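Local atomic coordinates of Phthiocerol/phenolphthiocerol synthesis polyketide synthase type I PpsC (Mycobacterium tuberculosis, PDB entry 5NJI), a protein that probably dehydrates beta-hydroxyacyl chains, as the dehydratase domain of a type I polyketide synthase that builds phthiocerol and phenolphthiocerol lipids. Residues L98-M103 / V265-V270; Q124-T129 / H139-V144; D169-D174 / L197-A202. The protein carries 1 engineered substitution. One frame throughout, in Å; residues are numbered along the deposited sequence. Where two conformers were deposited one is given.

Interaction 1. Residues L98-M103 / V265-V270; sequences LDLRQM and VRFAGV. With 8Z2 (~{S}-[2-[3-[[(2~{R})-4-[[[(2~{R},3~{S},4~{R},5~{R})-5-(6-aminopurin-9-yl)-4-oxidanyl-3-phosphonooxy-oxolan-2-yl]methoxy-oxidanyl-phosphoryl]oxy-oxidanyl-phosphoryl]oxy-3,3-dimethyl-2-oxidanyl-butanoyl]amino]propanoylamino]ethyl] (~{E})-dodec-2-enethioate), chain B.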
loop_
_atom_site.group_PDB
_atom_site.type_symbol
_atom_site.label_atom_id
_atom_site.label_comp_id
_atom_site.label_asym_id
_atom_site.label_seq_id
_atom_site.Cartn_x
_atom_site.Cartn_y
_atom_site.Cartn_z
ATOM N N LEU A 98 2.490 2.181 -10.251
ATOM C CA LEU A 98 1.946 0.864 -9.969
ATOM C C LEU A 98 0.484 0.875 -10.364
ATOM O O LEU A 98 -0.289 1.714 -9.899
ATOM C CB LEU A 98 2.112 0.480 -8.500
ATOM C CG LEU A 98 1.770 -0.984 -8.218
ATOM C CD1 LEU A 98 2.543 -1.474 -7.021
ATOM C CD2 LEU A 98 0.281 -1.179 -7.994
ATOM N N ASP A 99 0.129 -0.043 -11.227
ATOM C CA ASP A 99 -1.195 -0.133 -11.695
ATOM C C ASP A 99 -1.914 -1.350 -11.037
ATOM O O ASP A 99 -1.445 -2.405 -11.243
ATOM C CB ASP A 99 -1.255 -0.302 -13.236
ATOM C CG ASP A 99 -0.679 0.949 -13.999
ATOM O OD1 ASP A 99 -1.079 2.036 -13.691
ATOM O OD2 ASP A 99 0.085 0.860 -14.928
ATOM N N LEU A 100 -3.077 -1.154 -10.411
ATOM C CA LEU A 100 -3.843 -2.228 -9.754
ATOM C C LEU A 100 -4.955 -2.575 -10.762
ATOM O O LEU A 100 -5.913 -1.871 -10.863
ATOM C CB LEU A 100 -4.427 -1.770 -8.396
ATOM C CG LEU A 100 -3.328 -1.317 -7.429
ATOM C CD1 LEU A 100 -3.866 -0.732 -6.149
ATOM C CD2 LEU A 100 -2.396 -2.507 -7.141
ATOM N N ARG A 101 -4.720 -3.577 -11.586
ATOM C CA ARG A 101 -5.663 -3.931 -12.643
ATOM C C ARG A 101 -6.960 -4.868 -12.258
ATOM O O ARG A 101 -7.897 -4.769 -12.918
ATOM C CB ARG A 101 -4.794 -4.579 -13.734
ATOM C CG ARG A 101 -3.380 -3.924 -13.864
ATOM C CD ARG A 101 -2.811 -3.683 -15.259
ATOM N NE ARG A 101 -3.449 -4.581 -16.223
ATOM C CZ ARG A 101 -2.785 -5.169 -17.255
ATOM N NH1 ARG A 101 -1.443 -4.864 -17.409
ATOM N NH2 ARG A 101 -3.472 -6.066 -18.107
ATOM N N GLN A 102 -6.775 -5.806 -11.353
ATOM C CA GLN A 102 -7.844 -6.700 -10.960
ATOM C C GLN A 102 -7.732 -7.120 -9.516
ATOM O O GLN A 102 -6.724 -7.468 -9.084
ATOM C CB GLN A 102 -7.890 -7.941 -11.890
ATOM C CG GLN A 102 -9.033 -8.881 -11.543
ATOM C CD GLN A 102 -9.273 -10.005 -12.569
ATOM O OE1 GLN A 102 -8.950 -9.831 -13.708
ATOM N NE2 GLN A 102 -9.867 -11.104 -12.168
ATOM N N MET A 103 -8.813 -7.026 -8.820
ATOM C CA MET A 103 -8.805 -7.374 -7.411
ATOM C C MET A 103 -8.479 -8.847 -7.248
ATOM O O MET A 103 -8.901 -9.685 -8.055
ATOM C CB MET A 103 -10.158 -7.082 -6.771
ATOM C CG MET A 103 -10.255 -5.772 -6.072
ATOM S SD MET A 103 -11.775 -5.680 -5.111
ATOM C CE MET A 103 -11.980 -3.901 -5.120
ATOM N N VAL A 265 -6.552 2.393 -7.672
ATOM C CA VAL A 265 -6.266 1.734 -8.940
ATOM C C VAL A 265 -4.886 2.070 -9.471
ATOM O O VAL A 265 -4.397 1.365 -10.365
ATOM C CB VAL A 265 -7.331 2.062 -10.002
ATOM C CG1 VAL A 265 -8.677 1.476 -9.598
ATOM C CG2 VAL A 265 -7.442 3.563 -10.226
ATOM N N ARG A 266 -4.232 3.107 -8.963
ATOM C CA ARG A 266 -2.904 3.470 -9.415
ATOM C C ARG A 266 -2.181 4.237 -8.319
ATOM O O ARG A 266 -2.777 5.072 -7.631
ATOM C CB ARG A 266 -2.995 4.315 -10.685
ATOM C CG ARG A 266 -1.708 4.617 -11.387
ATOM C CD ARG A 266 -2.021 5.117 -12.825
ATOM N NE ARG A 266 -0.821 5.336 -13.629
ATOM C CZ ARG A 266 -0.066 6.424 -13.545
ATOM N NH1 ARG A 266 -0.386 7.380 -12.689
ATOM N NH2 ARG A 266 1.009 6.564 -14.310
ATOM N N PHE A 267 -0.901 3.944 -8.163
ATOM C CA PHE A 267 -0.004 4.745 -7.351
ATOM C C PHE A 267 1.059 5.302 -8.273
ATOM O O PHE A 267 1.471 4.636 -9.228
ATOM C CB PHE A 267 0.685 3.948 -6.237
ATOM C CG PHE A 267 -0.245 3.302 -5.240
ATOM C CD1 PHE A 267 -0.856 4.030 -4.241
ATOM C CD2 PHE A 267 -0.449 1.940 -5.265
ATOM C CE1 PHE A 267 -1.695 3.411 -3.324
ATOM C CE2 PHE A 267 -1.275 1.320 -4.343
ATOM C CZ PHE A 267 -1.898 2.065 -3.375
ATOM N N ALA A 268 1.486 6.530 -8.022
ATOM C CA ALA A 268 2.642 7.054 -8.723
ATOM C C ALA A 268 3.551 7.742 -7.722
ATOM O O ALA A 268 3.078 8.458 -6.840
ATOM C CB ALA A 268 2.242 8.027 -9.824
ATOM N N GLY A 269 4.852 7.504 -7.850
ATOM C CA GLY A 269 5.811 8.171 -6.991
ATOM C C GLY A 269 5.680 7.720 -5.551
ATOM O O GLY A 269 5.349 8.520 -4.666
ATOM N N VAL A 270 5.891 6.435 -5.303
ATOM C CA VAL A 270 5.936 5.913 -3.945
ATOM C C VAL A 270 7.389 5.956 -3.493
ATOM O O VAL A 270 8.241 5.239 -4.026
ATOM C CB VAL A 270 5.362 4.496 -3.842
ATOM C CG1 VAL A 270 5.434 4.019 -2.406
ATOM C CG2 VAL A 270 3.941 4.463 -4.330
HETATM C C2 8Z2 B . -2.704 -1.582 -18.881
HETATM C C4 8Z2 B . -5.011 -1.952 -18.726
HETATM C C5 8Z2 B . -4.908 -2.924 -19.602
HETATM C C6 8Z2 B . -3.753 -3.230 -20.138
HETATM C C8 8Z2 B . -6.954 -2.802 -19.084
HETATM C C10 8Z2 B . -11.567 6.752 0.815
HETATM C C11 8Z2 B . -11.867 8.089 0.268
HETATM C C12 8Z2 B . -13.278 8.163 -0.174
HETATM N N9 8Z2 B . -6.276 -1.917 -18.359
HETATM N N7 8Z2 B . -6.090 -3.450 -19.792
HETATM N N3 8Z2 B . -3.922 -1.260 -18.346
HETATM N N1 8Z2 B . -2.635 -2.581 -19.809
HETATM N N6 8Z2 B . -3.805 -4.217 -20.997
HETATM C "C1'" 8Z2 B . -6.310 -0.710 -17.305
HETATM C "C2'" 8Z2 B . -6.389 0.425 -18.255
HETATM O "O2'" 8Z2 B . -5.390 1.240 -17.658
HETATM C "C3'" 8Z2 B . -7.941 0.859 -18.143
HETATM O "O3'" 8Z2 B . -8.301 1.606 -19.341
HETATM C "C4'" 8Z2 B . -7.805 1.244 -16.523
HETATM O "O4'" 8Z2 B . -7.154 -0.045 -16.107
HETATM C "C5'" 8Z2 B . -8.936 1.491 -15.537
HETATM O "O5'" 8Z2 B . -9.796 0.436 -15.322
HETATM P P1 8Z2 B . -10.598 -0.284 -16.333
HETATM O O11 8Z2 B . -9.614 -1.303 -16.681
HETATM O O12 8Z2 B . -10.855 0.398 -17.627
HETATM O O6 8Z2 B . -12.038 -0.961 -15.716
HETATM P P2 8Z2 B . -12.143 -2.551 -15.459
HETATM O O21 8Z2 B . -10.998 -3.381 -16.179
HETATM O O22 8Z2 B . -13.266 -3.372 -15.660
HETATM O O7 8Z2 B . -11.903 -2.394 -13.850
HETATM C CPA 8Z2 B . -11.926 -1.205 -13.041
HETATM C CPB 8Z2 B . -11.626 -1.731 -11.612
HETATM C CP8 8Z2 B . -10.289 -2.490 -11.692
HETATM C CP7 8Z2 B . -11.524 -0.628 -10.608
HETATM C CP9 8Z2 B . -12.746 -2.682 -11.204
HETATM O OP3 8Z2 B . -9.362 -1.570 -12.114
HETATM C CP6 8Z2 B . -9.823 -3.129 -10.357
HETATM O OP2 8Z2 B . -10.504 -3.950 -9.858
HETATM N NP2 8Z2 B . -8.595 -2.862 -9.939
HETATM C CP5 8Z2 B . -7.954 -3.410 -8.764
HETATM C CP4 8Z2 B . -8.162 -2.478 -7.586
HETATM C CP3 8Z2 B . -7.476 -3.105 -6.352
HETATM O OP1 8Z2 B . -7.293 -4.273 -6.302
HETATM N NP1 8Z2 B . -7.128 -2.309 -5.370
HETATM C CP2 8Z2 B . -6.446 -2.778 -4.202
HETATM C CP1 8Z2 B . -7.367 -3.470 -3.262
HETATM S S 8Z2 B . -8.568 -2.307 -2.542
HETATM P P3 8Z2 B . -8.150 0.690 -20.837
HETATM O O31 8Z2 B . -8.810 -0.796 -20.381
HETATM O O32 8Z2 B . -6.867 0.285 -21.242
HETATM O O33 8Z2 B . -8.856 1.122 -22.048
HETATM C CA1 8Z2 B . -7.695 -1.523 -1.555
HETATM C CA2 8Z2 B . -8.407 -0.503 -0.748
HETATM O OA1 8Z2 B . -6.528 -1.630 -1.343
HETATM C CA3 8Z2 B . -7.603 0.318 0.181
HETATM C CA4 8Z2 B . -8.311 1.361 0.943
HETATM C CA5 8Z2 B . -7.383 2.304 1.666
HETATM C CA6 8Z2 B . -8.184 3.385 2.376
HETATM C CA7 8Z2 B . -8.680 4.462 1.384
HETATM C CA8 8Z2 B . -9.834 5.277 1.932
HETATM C CA9 8Z2 B . -10.131 6.582 1.143
#
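The strand pair joining the two halves of the dehydratase double hot-dog fold runs antiparallel here, with L98 and F267 as its hydrogen-bonded pair. L98 N gives to F267 O (2.8 Å), and F267 N returns to L98 O. Between this pair and the next bond, L100 N to V265 O (2.8 Å), D99 and R266 lie side by side. R266 starts with CG anti to the backbone N (chi1 -172°) and stays extended, which carries its shaft along D99 until NE meets OD1 at 3.3 Å, a salt bridge made at the guanidinium edge. V265 and R266 both face E314 on the neighbouring strand 306-317, a classic beta bulge. Charged residues suit the partly exposed face that carries D99 and R266; the other is apolar, and there L100 CD1 lies 3.8 Å from F267 CE2, approaching the ring obliquely. The end of strand 93-100 also lines the acyl-CoA pocket. The ligand amide NP2 donates to L100 O (3.0 Å, 136° at the hydrogen), a bent bond. In the conformer described, the R101 guanidinium lays one face over the adenine near C6. V265 CG1 packs against the pantetheine methyl CP7 at 3.7 Å.

Interaction 2. Residues Q124-T129 / H139-V144; sequences QVEIRT and HATATV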
loop_
_atom_site.group_PDB
_atom_site.type_symbol
_atom_site.label_atom_id
_atom_site.label_comp_id
_atom_site.label_asym_id
_atom_site.label_seq_id
_atom_site.Cartn_x
_atom_site.Cartn_y
_atom_site.Cartn_z
ATOM N N GLN A 124 10.672 -3.717 -14.403
ATOM C CA GLN A 124 9.237 -3.849 -14.580
ATOM C C GLN A 124 8.801 -5.108 -13.854
ATOM O O GLN A 124 9.378 -6.181 -14.062
ATOM C CB GLN A 124 8.835 -3.936 -16.070
ATOM C CG GLN A 124 9.370 -2.812 -16.937
ATOM C CD GLN A 124 8.595 -1.523 -16.767
ATOM O OE1 GLN A 124 7.530 -1.501 -16.147
ATOM N NE2 GLN A 124 9.125 -0.440 -17.320
ATOM N N VAL A 125 7.787 -4.976 -13.014
ATOM C CA VAL A 125 7.282 -6.076 -12.207
ATOM C C VAL A 125 5.846 -6.344 -12.624
ATOM O O VAL A 125 5.077 -5.411 -12.866
ATOM C CB VAL A 125 7.378 -5.734 -10.707
ATOM C CG1 VAL A 125 6.728 -6.811 -9.846
ATOM C CG2 VAL A 125 8.818 -5.539 -10.295
ATOM N N GLU A 126 5.483 -7.620 -12.723
ATOM C CA GLU A 126 4.106 -8.009 -13.014
ATOM C C GLU A 126 3.700 -9.062 -11.998
ATOM O O GLU A 126 4.495 -9.947 -11.662
ATOM C CB GLU A 126 3.943 -8.509 -14.462
ATOM C CG GLU A 126 2.504 -8.729 -14.903
ATOM C CD GLU A 126 2.332 -8.633 -16.413
ATOM O OE1 GLU A 126 3.285 -8.200 -17.104
ATOM O OE2 GLU A 126 1.238 -8.989 -16.904
ATOM N N ILE A 127 2.482 -8.936 -11.468
ATOM C CA ILE A 127 1.992 -9.792 -10.396
ATOM C C ILE A 127 0.718 -10.465 -10.873
ATOM O O ILE A 127 -0.253 -9.788 -11.226
ATOM C CB ILE A 127 1.745 -8.994 -9.107
ATOM C CG1 ILE A 127 3.067 -8.420 -8.618
ATOM C CG2 ILE A 127 1.099 -9.879 -8.034
ATOM C CD1 ILE A 127 2.903 -7.372 -7.553
ATOM N N ARG A 128 0.763 -11.761 -10.930
ATOM C CA ARG A 128 -0.306 -12.579 -11.426
ATOM C C ARG A 128 -0.760 -13.670 -10.400
ATOM O O ARG A 128 -0.050 -13.874 -9.509
ATOM C CB ARG A 128 0.188 -13.364 -12.685
ATOM C CG ARG A 128 0.705 -12.532 -13.828
ATOM C CD ARG A 128 1.446 -13.362 -14.922
ATOM N NE ARG A 128 1.729 -12.671 -16.132
ATOM C CZ ARG A 128 2.900 -12.010 -16.417
ATOM N NH1 ARG A 128 3.924 -12.017 -15.491
ATOM N NH2 ARG A 128 3.044 -11.340 -17.653
ATOM N N THR A 129 -1.917 -14.305 -10.623
ATOM C CA THR A 129 -2.322 -15.524 -9.880
ATOM C C THR A 129 -2.414 -16.687 -10.967
ATOM O O THR A 129 -2.786 -16.389 -12.091
ATOM C CB THR A 129 -3.644 -15.409 -9.114
ATOM O OG1 THR A 129 -4.651 -14.993 -9.997
ATOM C CG2 THR A 129 -3.534 -14.469 -7.829
ATOM N N HIS A 139 -2.831 -9.075 -11.929
ATOM C CA HIS A 139 -3.468 -8.244 -10.917
ATOM C C HIS A 139 -2.846 -6.875 -10.797
ATOM O O HIS A 139 -3.552 -5.915 -10.480
ATOM C CB HIS A 139 -3.425 -8.941 -9.554
ATOM C CG HIS A 139 -4.248 -10.181 -9.524
ATOM N ND1 HIS A 139 -5.619 -10.156 -9.402
ATOM C CD2 HIS A 139 -3.903 -11.482 -9.665
ATOM C CE1 HIS A 139 -6.087 -11.391 -9.461
ATOM N NE2 HIS A 139 -5.064 -12.215 -9.612
ATOM N N ALA A 140 -1.546 -6.748 -11.031
ATOM C CA ALA A 140 -0.876 -5.475 -10.874
ATOM C C ALA A 140 0.382 -5.488 -11.718
ATOM O O ALA A 140 0.962 -6.539 -11.972
ATOM C CB ALA A 140 -0.530 -5.193 -9.406
ATOM N N THR A 141 0.792 -4.298 -12.138
ATOM C CA THR A 141 2.068 -4.074 -12.789
ATOM C C THR A 141 2.731 -2.893 -12.114
ATOM O O THR A 141 2.045 -2.010 -11.594
ATOM C CB THR A 141 1.921 -3.781 -14.284
ATOM O OG1 THR A 141 1.056 -2.654 -14.466
ATOM C CG2 THR A 141 1.346 -4.966 -15.001
ATOM N N ALA A 142 4.065 -2.882 -12.095
ATOM C CA ALA A 142 4.766 -1.768 -11.473
ATOM C C ALA A 142 6.061 -1.475 -12.209
ATOM O O ALA A 142 6.732 -2.375 -12.716
ATOM C CB ALA A 142 5.090 -2.022 -10.004
ATOM N N THR A 143 6.399 -0.196 -12.276
ATOM C CA THR A 143 7.724 0.231 -12.695
ATOM C C THR A 143 8.488 0.678 -11.458
ATOM O O THR A 143 8.045 1.581 -10.735
ATOM C CB THR A 143 7.641 1.354 -13.724
ATOM O OG1 THR A 143 6.943 0.890 -14.878
ATOM C CG2 THR A 143 9.032 1.785 -14.128
ATOM N N VAL A 144 9.630 0.046 -11.219
ATOM C CA VAL A 144 10.481 0.328 -10.073
ATOM C C VAL A 144 11.781 0.939 -10.573
ATOM O O VAL A 144 12.344 0.496 -11.579
ATOM C CB VAL A 144 10.758 -0.949 -9.256
ATOM C CG1 VAL A 144 11.680 -0.679 -8.087
ATOM C CG2 VAL A 144 9.445 -1.572 -8.775
#
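The first bends of the Q124 and T143 side chains bring their polar ends together. Q124 has CG beside its backbone N and bends again at chi2 (-77°), which folds the amide back toward the neighbouring strand; T143 sets OG1 anti to its own carbonyl carbon (chi1 -61°), facing that amide. The hydroxyl donates to Q124 OE1 at 2.8 Å, tilted from the carbonyl plane. At the far end, H139 has its ring swung toward T129 by a chi1 of -66°, and NE2 lies 2.8 Å from T129 OG1 in a hydrogen bond, the two side chains crossing at about a right angle. The other ring nitrogen, ND1, is bonded to Q102 O, so the imidazole is gripped at both nitrogens and its rotation is fixed.

Between these ends the strands pair in antiparallel register as far as A140, where a bulge interrupts it. V125 exchanges bonds with A142, V125 N reaching A142 O at 2.8 Å, and I127 N gives to A140 O. I127 O then takes H139 N (2.8 Å) and, weakly, A140 N (3.3 Å): H139 and A140 both face I127, a classic beta bulge. On the face of V125 and I127, small A140 and A142 leave room for the larger branched chains, and I127 also touches Y73 and I76 of helix 70-84. The face of E126 and T141 is more polar. There the E126 CG methylene lies beside T141 CG2 at 3.9 Å, while OE2 is hydrogen-bonded to T138. The E126 carboxylate lies over one face of the guanidinium of R128, near its rim, held by charge alone; R128 is itself bonded to T115. Consecutive strands 122-130 and 136-146 form an antiparallel beta hairpin in the sheet that wraps the hot-dog helix 70-84.

Interaction 3. Residues D169-D174 / L197-A202; sequences DQLDPD and LAVTQA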
loop_
_atom_site.group_PDB
_atom_site.type_symbol
_atom_site.label_atom_id
_atom_site.label_comp_id
_atom_site.label_asym_id
_atom_site.label_seq_id
_atom_site.Cartn_x
_atom_site.Cartn_y
_atom_site.Cartn_z
ATOM N N ASP A 169 -10.186 20.671 13.077
ATOM C CA ASP A 169 -11.365 20.120 13.727
ATOM C C ASP A 169 -11.039 18.675 14.062
ATOM O O ASP A 169 -10.725 17.895 13.161
ATOM C CB ASP A 169 -12.595 20.200 12.819
ATOM C CG ASP A 169 -12.952 21.622 12.443
ATOM O OD1 ASP A 169 -13.051 22.472 13.353
ATOM O OD2 ASP A 169 -13.126 21.890 11.235
ATOM N N GLN A 170 -11.083 18.327 15.347
ATOM C CA GLN A 170 -10.813 16.954 15.752
ATOM C C GLN A 170 -11.925 16.032 15.267
ATOM O O GLN A 170 -13.097 16.418 15.215
ATOM C CB GLN A 170 -10.676 16.853 17.277
ATOM C CG GLN A 170 -9.653 17.797 17.888
ATOM C CD GLN A 170 -8.278 17.667 17.262
ATOM O OE1 GLN A 170 -7.720 16.572 17.177
ATOM N NE2 GLN A 170 -7.723 18.792 16.819
ATOM N N LEU A 171 -11.552 14.808 14.901
ATOM C CA LEU A 171 -12.501 13.808 14.443
ATOM C C LEU A 171 -12.327 12.535 15.264
ATOM O O LEU A 171 -11.306 12.328 15.926
ATOM C CB LEU A 171 -12.313 13.512 12.946
ATOM C CG LEU A 171 -12.427 14.712 12.000
ATOM C CD1 LEU A 171 -12.135 14.278 10.563
ATOM C CD2 LEU A 171 -13.806 15.349 12.087
ATOM N N ASP A 172 -13.341 11.674 15.211
ATOM C CA ASP A 172 -13.321 10.428 15.956
ATOM C C ASP A 172 -12.911 9.294 15.026
ATOM O O ASP A 172 -13.611 9.049 14.031
ATOM C CB ASP A 172 -14.698 10.160 16.557
ATOM C CG ASP A 172 -14.774 8.850 17.337
ATOM O OD1 ASP A 172 -13.767 8.118 17.429
ATOM O OD2 ASP A 172 -15.866 8.552 17.869
ATOM N N PRO A 173 -11.802 8.591 15.278
ATOM C CA PRO A 173 -11.433 7.487 14.375
ATOM C C PRO A 173 -12.526 6.445 14.206
ATOM O O PRO A 173 -12.632 5.856 13.126
ATOM C CB PRO A 173 -10.184 6.898 15.037
ATOM C CG PRO A 173 -9.602 8.032 15.822
ATOM C CD PRO A 173 -10.783 8.805 16.319
ATOM N N ASP A 174 -13.342 6.185 15.234
ATOM C CA ASP A 174 -14.421 5.214 15.070
ATOM C C ASP A 174 -15.366 5.611 13.945
ATOM O O ASP A 174 -15.908 4.740 13.252
ATOM C CB ASP A 174 -15.211 5.057 16.373
ATOM C CG ASP A 174 -14.353 4.577 17.528
ATOM O OD1 ASP A 174 -13.272 4.009 17.274
ATOM O OD2 ASP A 174 -14.766 4.761 18.693
ATOM N N LEU A 197 -7.343 11.694 14.990
ATOM C CA LEU A 197 -7.737 12.164 13.679
ATOM C C LEU A 197 -8.215 13.602 13.782
ATOM O O LEU A 197 -8.854 13.971 14.768
ATOM C CB LEU A 197 -8.820 11.235 13.115
ATOM C CG LEU A 197 -9.234 11.331 11.657
ATOM C CD1 LEU A 197 -8.031 11.162 10.728
ATOM C CD2 LEU A 197 -10.267 10.267 11.381
ATOM N N ALA A 198 -7.876 14.402 12.770
ATOM C CA ALA A 198 -8.323 15.783 12.648
ATOM C C ALA A 198 -8.342 16.140 11.169
ATOM O O ALA A 198 -7.723 15.464 10.345
ATOM C CB ALA A 198 -7.423 16.738 13.433
ATOM N N VAL A 199 -9.077 17.196 10.831
ATOM C CA VAL A 199 -9.117 17.704 9.463
ATOM C C VAL A 199 -8.999 19.215 9.523
ATOM O O VAL A 199 -9.623 19.861 10.370
ATOM C CB VAL A 199 -10.392 17.271 8.718
ATOM C CG1 VAL A 199 -11.645 17.825 9.390
ATOM C CG2 VAL A 199 -10.332 17.693 7.254
ATOM N N THR A 200 -8.183 19.775 8.634
ATOM C CA THR A 200 -7.954 21.211 8.631
ATOM C C THR A 200 -9.086 21.932 7.906
ATOM O O THR A 200 -9.956 21.329 7.272
ATOM C CB THR A 200 -6.615 21.566 7.969
ATOM O OG1 THR A 200 -6.706 21.361 6.551
ATOM C CG2 THR A 200 -5.476 20.736 8.536
ATOM N N GLN A 201 -9.068 23.267 8.011
ATOM C CA GLN A 201 -10.066 24.066 7.305
ATOM C C GLN A 201 -9.965 23.853 5.799
ATOM O O GLN A 201 -10.979 23.861 5.093
ATOM C CB GLN A 201 -9.898 25.548 7.651
ATOM C CG GLN A 201 -9.966 25.861 9.139
ATOM C CD GLN A 201 -11.228 25.336 9.790
ATOM O OE1 GLN A 201 -12.299 25.929 9.657
ATOM N NE2 GLN A 201 -11.111 24.217 10.496
ATOM N N ALA A 202 -8.745 23.664 5.290
ATOM C CA ALA A 202 -8.542 23.394 3.872
ATOM C C ALA A 202 -8.933 21.975 3.479
ATOM O O ALA A 202 -8.875 21.644 2.290
ATOM C CB ALA A 202 -7.082 23.643 3.500
HETATM O O HOH W 1 -9.048 12.193 17.219
#
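L171 CD1 and V199 CG1 pack at 3.8 Å on one face of a short antiparallel pair, and beside them L171 CB rests 4.0 Å from L197 CG. V199 keeps CG1 between its backbone N and carbonyl carbon (chi1 62°), where that methyl meets the leucine branch. Buried L197 also receives the P173 ring near its CB, and A238 covers both leucines; branched apolar chains suit this end of the contact. On the opposite face small A198 lets Q170 fold over it, with OE1 3.8 Å from A198 CB, while the Q170 amide nitrogen bonds to E168.

The backbone sets these side chains in place. D169 and V199 exchange two hydrogen bonds, and L171 N reaches L197 O at 2.8 Å from above the carbonyl plane. The return bond is not made directly; a water bridges instead, donating to L171 O (2.6 Å) and accepting from L197 N. At the other end Q201 NE2 donates to D169 OD2 at 3.2 Å from above the carboxylate plane, with carboxylate and amide planes 77° apart.

Beyond the strand the chain turns into helix 173-182. D172 is its N-cap, OD1 accepting from D174 N at 3.0 Å. Proline suits the first turn, where a backbone N-H has no partner within the helix, so P173 loses nothing. The whole is a strand-to-helix junction at the outer edge of the second hot-dog half.

How the interactions relate
Interactions 1 and 2 share a sheet region: their strands 93-100 and 136-146 are neighbours, joined where D99 N meets T141 O and again through the histidine of interaction 2, which is nested in the loop that interaction 1 closes. Interaction 1 is the most buried and lines the ligand pocket at the seam of the two halves; interaction 2 extends the first half outward, with an apolar inner and a more polar outer face. Interaction 3, about 17 Å from interaction 1 between nearest atoms, lies at the far margin of the second half. There an exposed Asp-Gln bond replaces the salt bridge, and a water-bridged, incomplete pairing takes the place of the direct strand bonds further in.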